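Local coordinates for protein 5-oxoprolinase subunit C (Escherichia coli, PDB 5DUD) that takes part, as one subunit of 5-oxoprolinase, in cleaving 5-oxoproline to L-glutamate at the cost of ATP hydrolysis, at residues Leu32-Pro35 with Ala36-Ala40; Arg292-Gln295 with Gln296-Phe299. All blocks are in the same frame, centred on the assembly; numbering follows the deposited sequence.

Interaction 1 is the capped start of helix 34-44, buried close to the middle of the chain. Interaction 2 is a stretch of the later helix 285-302, nearer the surface. Their centres are about 13 Å apart, and the two helices meet through side chains that belong to both contacts. Phe-299 touches two residues of interaction 1: its CZ lies 3.8 Å from Pro-35 CA, while its CE2 is 3.7 Å from Arg-38 NH1. One turn beyond Pro-35, Ile-39 CD1 packs 3.9 Å from Tyr-298 OH. The cap marks the start of helix 34-44, and Pro-35, Arg-38 and Ile-39 of its opening turns meet the aromatic side chains of helix 285-302.

Interaction 1 of 2, residues Leu32-Pro35 with Ala36-Ala40; sequences LDMP and ALRIA
The backbone N of Ala-36 is held from two directions by one residue, Asp-33: it donates to the carboxylate OD1 at 3.0 Å and more weakly to the main-chain O of Asp-33. This is an N-cap, with Asp-33 placed just before helix 34-44 of the cyclophilin-like carboxyltransferase domain. The cap forms because CG stands anti to the backbone N (chi1 -164°), which swings OD1 forward to the amide of Ala-36. Ala-36 N meets that oxygen on its anti side, 33° out of the carboxylate plane. The other oxygen, OD2, accepts from Gln-271 NE2 and Trp-170 NE1, so one buried carboxylate serves the helix start and two side chains distant in sequence. Shortened to an alanine, the residue would probably leave the Ala-36 amide with only its weak backbone bond, and Gln-271 and Trp-170 without their shared acceptor.

Pro-35, with no N-H to offer, sits in the first turn, where an amide would have no preceding helical carbonyl to reach. Leu-37 N gives a long, weak bond of 3.4 Å to Asp-33 O, and regular helical bonding follows as Arg-38 N donates to Met-34 O at 3.1 Å. On the more open side Met-34 bends at chi2 and chi3, bringing its methyl CE obliquely up to the guanidinium of Arg-38, 3.8 Å from CZ, and within 4.4 Å of Leu-37 CD2. The arginine chain runs extended, and its NH2 makes a weak hydrogen bond to Asn-49 OD1. In the next turn Ile-39 N donates to Pro-35 O at 3.2 Å, and Ile-39 CB lies 3.6 Å from the same oxygen.

Interaction 2 of 2, residues Arg292-Gln295 with Gln296-Phe299; sequences RQDQ and QRYF
Gln-293 and Arg-297 share the same first torsion, CG anti to the carbonyl carbon (chi1 -77° and -69°), and both then run extended, which sends the two side chains off helix 285-302 in the same direction, alongside each other and one turn apart. As modelled, Gln-293 NE2 rests over one face of the Arg-297 guanidinium, displaced toward its rim and 3.6 Å from CZ, with amide and guanidinium planes 48° apart. Both groups present N-H there, so this is packing of flat groups and not a hydrogen bond. Nearer the backbone, Gln-293 CB lies 3.9 Å from Arg-297 NE.

One residue earlier, Arg-292 and Gln-296 are also four apart, but their side chains cross at a slant. Here Arg-292 bends at chi2, and Gln-296 NE2 comes over one face of its guanidinium, 3.9 Å from CZ. Arg-292 NE is in a long, weak ion pair with Glu-263 OE1. The carboxylate of Asp-294 is near Arg-297, OD1 to NH1 4.4 Å, but it lies well out of the guanidinium plane with no N-H aimed at it, so only a charge attraction is likely.

Beneath these side chains the helical bonds Gln-296 N to Arg-292 O (3.1 Å) and Arg-297 N to Gln-293 O are sound; those from Tyr-298 N and Phe-299 N are weak. The apolar part of Gln-295 runs beside the Phe-299 ring, with Gln-295 CG 4.0 Å from Phe-299 CE2. This side of the helix faces helix 34-44: Gln-295 and Phe-299 lie on Pro-35, Phe-299 also on Arg-38, and Tyr-298 on Ile-39, while Arg-292 and Gln-293 reach side chains of another protein chain.

Interaction 1 of 2, residues Leu32-Pro35 with Ala36-Ala40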
loop_
_atom_site.group_PDB
_atom_site.type_symbol
_atom_site.label_atom_id
_atom_site.label_comp_id
_atom_site.label_asym_id
_atom_site.label_seq_id
_atom_site.Cartn_x
_atom_site.Cartn_y
_atom_site.Cartn_z
ATOM N N LEU A 32 8.986 -3.460 -5.207
ATOM C CA LEU A 32 8.535 -4.715 -4.595
ATOM C C LEU A 32 9.763 -5.432 -4.017
ATOM O O LEU A 32 9.750 -5.852 -2.860
ATOM C CB LEU A 32 7.794 -5.594 -5.628
ATOM C CG LEU A 32 6.259 -5.642 -5.536
ATOM C CD1 LEU A 32 5.655 -4.262 -5.334
ATOM C CD2 LEU A 32 5.668 -6.291 -6.772
ATOM N N ASP A 33 10.847 -5.483 -4.805
ATOM C CA ASP A 33 12.140 -6.008 -4.382
ATOM C C ASP A 33 12.975 -4.798 -3.948
ATOM O O ASP A 33 13.772 -4.274 -4.725
ATOM C CB ASP A 33 12.797 -6.812 -5.523
ATOM C CG ASP A 33 13.937 -7.715 -5.096
ATOM O OD1 ASP A 33 14.830 -7.241 -4.364
ATOM O OD2 ASP A 33 13.971 -8.880 -5.547
ATOM N N MET A 34 12.739 -4.317 -2.718
ATOM C CA MET A 34 13.462 -3.156 -2.188
ATOM C C MET A 34 14.978 -3.387 -2.185
ATOM O O MET A 34 15.687 -2.480 -2.607
ATOM C CB MET A 34 12.978 -2.767 -0.773
ATOM C CG MET A 34 11.790 -1.812 -0.745
ATOM S SD MET A 34 11.995 -0.251 -1.653
ATOM C CE MET A 34 13.582 0.228 -1.097
ATOM N N PRO A 35 15.493 -4.574 -1.779
ATOM C CA PRO A 35 16.949 -4.814 -1.814
ATOM C C PRO A 35 17.573 -4.722 -3.210
ATOM O O PRO A 35 18.735 -4.340 -3.306
ATOM C CB PRO A 35 17.078 -6.241 -1.268
ATOM C CG PRO A 35 15.869 -6.439 -0.443
ATOM C CD PRO A 35 14.792 -5.737 -1.207
ATOM N N ALA A 36 16.822 -5.050 -4.284
ATOM C CA ALA A 36 17.342 -4.965 -5.656
ATOM C C ALA A 36 17.560 -3.504 -6.090
ATOM O O ALA A 36 18.639 -3.182 -6.582
ATOM C CB ALA A 36 16.414 -5.661 -6.630
ATOM N N LEU A 37 16.561 -2.627 -5.895
ATOM C CA LEU A 37 16.649 -1.195 -6.216
ATOM C C LEU A 37 17.741 -0.485 -5.380
ATOM O O LEU A 37 18.461 0.369 -5.908
ATOM C CB LEU A 37 15.271 -0.541 -5.959
ATOM C CG LEU A 37 15.171 0.970 -6.188
ATOM C CD1 LEU A 37 13.909 1.339 -6.932
ATOM C CD2 LEU A 37 15.193 1.739 -4.870
ATOM N N ARG A 38 17.847 -0.831 -4.077
ATOM C CA ARG A 38 18.835 -0.224 -3.175
ATOM C C ARG A 38 20.259 -0.525 -3.628
ATOM O O ARG A 38 21.057 0.403 -3.703
ATOM C CB ARG A 38 18.632 -0.660 -1.711
ATOM C CG ARG A 38 17.464 0.067 -1.058
ATOM C CD ARG A 38 17.203 -0.344 0.369
ATOM N NE ARG A 38 16.115 0.447 0.944
ATOM C CZ ARG A 38 15.570 0.257 2.142
ATOM N NH1 ARG A 38 16.014 -0.719 2.933
ATOM N NH2 ARG A 38 14.582 1.032 2.562
ATOM N N ILE A 39 20.562 -1.783 -3.990
ATOM C CA ILE A 39 21.896 -2.182 -4.471
ATOM C C ILE A 39 22.236 -1.446 -5.778
ATOM O O ILE A 39 23.360 -0.968 -5.925
ATOM C CB ILE A 39 21.985 -3.725 -4.650
ATOM C CG1 ILE A 39 21.936 -4.444 -3.282
ATOM C CG2 ILE A 39 23.249 -4.138 -5.415
ATOM C CD1 ILE A 39 21.513 -5.920 -3.345
ATOM N N ALA A 40 21.264 -1.354 -6.712
ATOM C CA ALA A 40 21.442 -0.667 -7.995
ATOM C C ALA A 40 21.806 0.800 -7.785
ATOM O O ALA A 40 22.779 1.272 -8.370
ATOM C CB ALA A 40 20.178 -0.771 -8.838
#

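Interaction 2 of 2, residues Arg292-Gln295 with Gln296-Phe299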
loop_
_atom_site.group_PDB
_atom_site.type_symbol
_atom_site.label_atom_id
_atom_site.label_comp_id
_atom_site.label_asym_id
_atom_site.label_seq_id
_atom_site.Cartn_x
_atom_site.Cartn_y
_atom_site.Cartn_z
ATOM N N ARG A 292 15.747 -8.907 10.039
ATOM C CA ARG A 292 15.515 -7.531 9.584
ATOM C C ARG A 292 16.788 -6.702 9.767
ATOM O O ARG A 292 17.110 -5.887 8.902
ATOM C CB ARG A 292 14.343 -6.882 10.341
ATOM C CG ARG A 292 13.707 -5.713 9.594
ATOM C CD ARG A 292 13.463 -4.502 10.479
ATOM N NE ARG A 292 12.516 -3.563 9.868
ATOM C CZ ARG A 292 12.268 -2.331 10.308
ATOM N NH1 ARG A 292 12.902 -1.850 11.371
ATOM N NH2 ARG A 292 11.385 -1.563 9.677
ATOM N N GLN A 293 17.516 -6.919 10.887
ATOM C CA GLN A 293 18.785 -6.233 11.146
ATOM C C GLN A 293 19.818 -6.663 10.115
ATOM O O GLN A 293 20.350 -5.813 9.411
ATOM C CB GLN A 293 19.316 -6.517 12.564
ATOM C CG GLN A 293 18.605 -5.740 13.669
ATOM C CD GLN A 293 18.844 -6.274 15.072
ATOM O OE1 GLN A 293 17.961 -6.198 15.930
ATOM N NE2 GLN A 293 20.029 -6.805 15.372
ATOM N N ASP A 294 20.045 -7.985 9.973
ATOM C CA ASP A 294 21.004 -8.561 9.014
ATOM C C ASP A 294 20.869 -7.953 7.603
ATOM O O ASP A 294 21.889 -7.710 6.960
ATOM C CB ASP A 294 20.840 -10.092 8.926
ATOM C CG ASP A 294 21.308 -10.873 10.145
ATOM O OD1 ASP A 294 21.822 -10.243 11.097
ATOM O OD2 ASP A 294 21.137 -12.110 10.158
ATOM N N GLN A 295 19.629 -7.680 7.143
ATOM C CA GLN A 295 19.394 -7.070 5.831
ATOM C C GLN A 295 19.676 -5.559 5.881
ATOM O O GLN A 295 20.260 -5.028 4.941
ATOM C CB GLN A 295 17.971 -7.344 5.331
ATOM C CG GLN A 295 17.844 -7.204 3.818
ATOM C CD GLN A 295 16.496 -7.644 3.313
ATOM O OE1 GLN A 295 16.326 -8.772 2.842
ATOM N NE2 GLN A 295 15.510 -6.763 3.382
ATOM N N GLN A 296 19.335 -4.878 6.999
ATOM C CA GLN A 296 19.668 -3.453 7.184
ATOM C C GLN A 296 21.190 -3.283 7.331
ATOM O O GLN A 296 21.763 -2.324 6.817
ATOM C CB GLN A 296 18.947 -2.852 8.405
ATOM C CG GLN A 296 17.482 -2.515 8.139
ATOM C CD GLN A 296 16.804 -1.879 9.335
ATOM O OE1 GLN A 296 17.165 -2.121 10.494
ATOM N NE2 GLN A 296 15.781 -1.071 9.086
ATOM N N ARG A 297 21.830 -4.237 8.028
ATOM C CA ARG A 297 23.277 -4.307 8.244
ATOM C C ARG A 297 24.015 -4.628 6.934
ATOM O O ARG A 297 25.160 -4.216 6.759
ATOM C CB ARG A 297 23.597 -5.382 9.300
ATOM C CG ARG A 297 23.133 -5.025 10.719
ATOM C CD ARG A 297 23.333 -6.173 11.701
ATOM N NE ARG A 297 23.139 -5.748 13.087
ATOM C CZ ARG A 297 23.430 -6.474 14.166
ATOM N NH1 ARG A 297 23.940 -7.699 14.034
ATOM N NH2 ARG A 297 23.206 -5.994 15.382
ATOM N N TYR A 298 23.367 -5.392 6.035
ATOM C CA TYR A 298 23.915 -5.769 4.729
ATOM C C TYR A 298 24.055 -4.535 3.800
ATOM O O TYR A 298 25.038 -4.465 3.071
ATOM C CB TYR A 298 23.039 -6.870 4.084
ATOM C CG TYR A 298 23.323 -7.161 2.629
ATOM C CD1 TYR A 298 24.393 -7.966 2.256
ATOM C CD2 TYR A 298 22.463 -6.718 1.630
ATOM C CE1 TYR A 298 24.632 -8.276 0.920
ATOM C CE2 TYR A 298 22.694 -7.019 0.292
ATOM C CZ TYR A 298 23.786 -7.791 -0.061
ATOM O OH TYR A 298 24.012 -8.100 -1.377
ATOM N N PHE A 299 23.123 -3.556 3.848
ATOM C CA PHE A 299 23.229 -2.345 3.009
ATOM C C PHE A 299 24.360 -1.410 3.507
ATOM O O PHE A 299 24.904 -0.646 2.711
ATOM C CB PHE A 299 21.895 -1.579 2.944
ATOM C CG PHE A 299 20.736 -2.393 2.410
ATOM C CD1 PHE A 299 20.763 -2.914 1.124
ATOM C CD2 PHE A 299 19.608 -2.616 3.185
ATOM C CE1 PHE A 299 19.699 -3.677 0.641
ATOM C CE2 PHE A 299 18.557 -3.398 2.709
ATOM C CZ PHE A 299 18.601 -3.907 1.435
#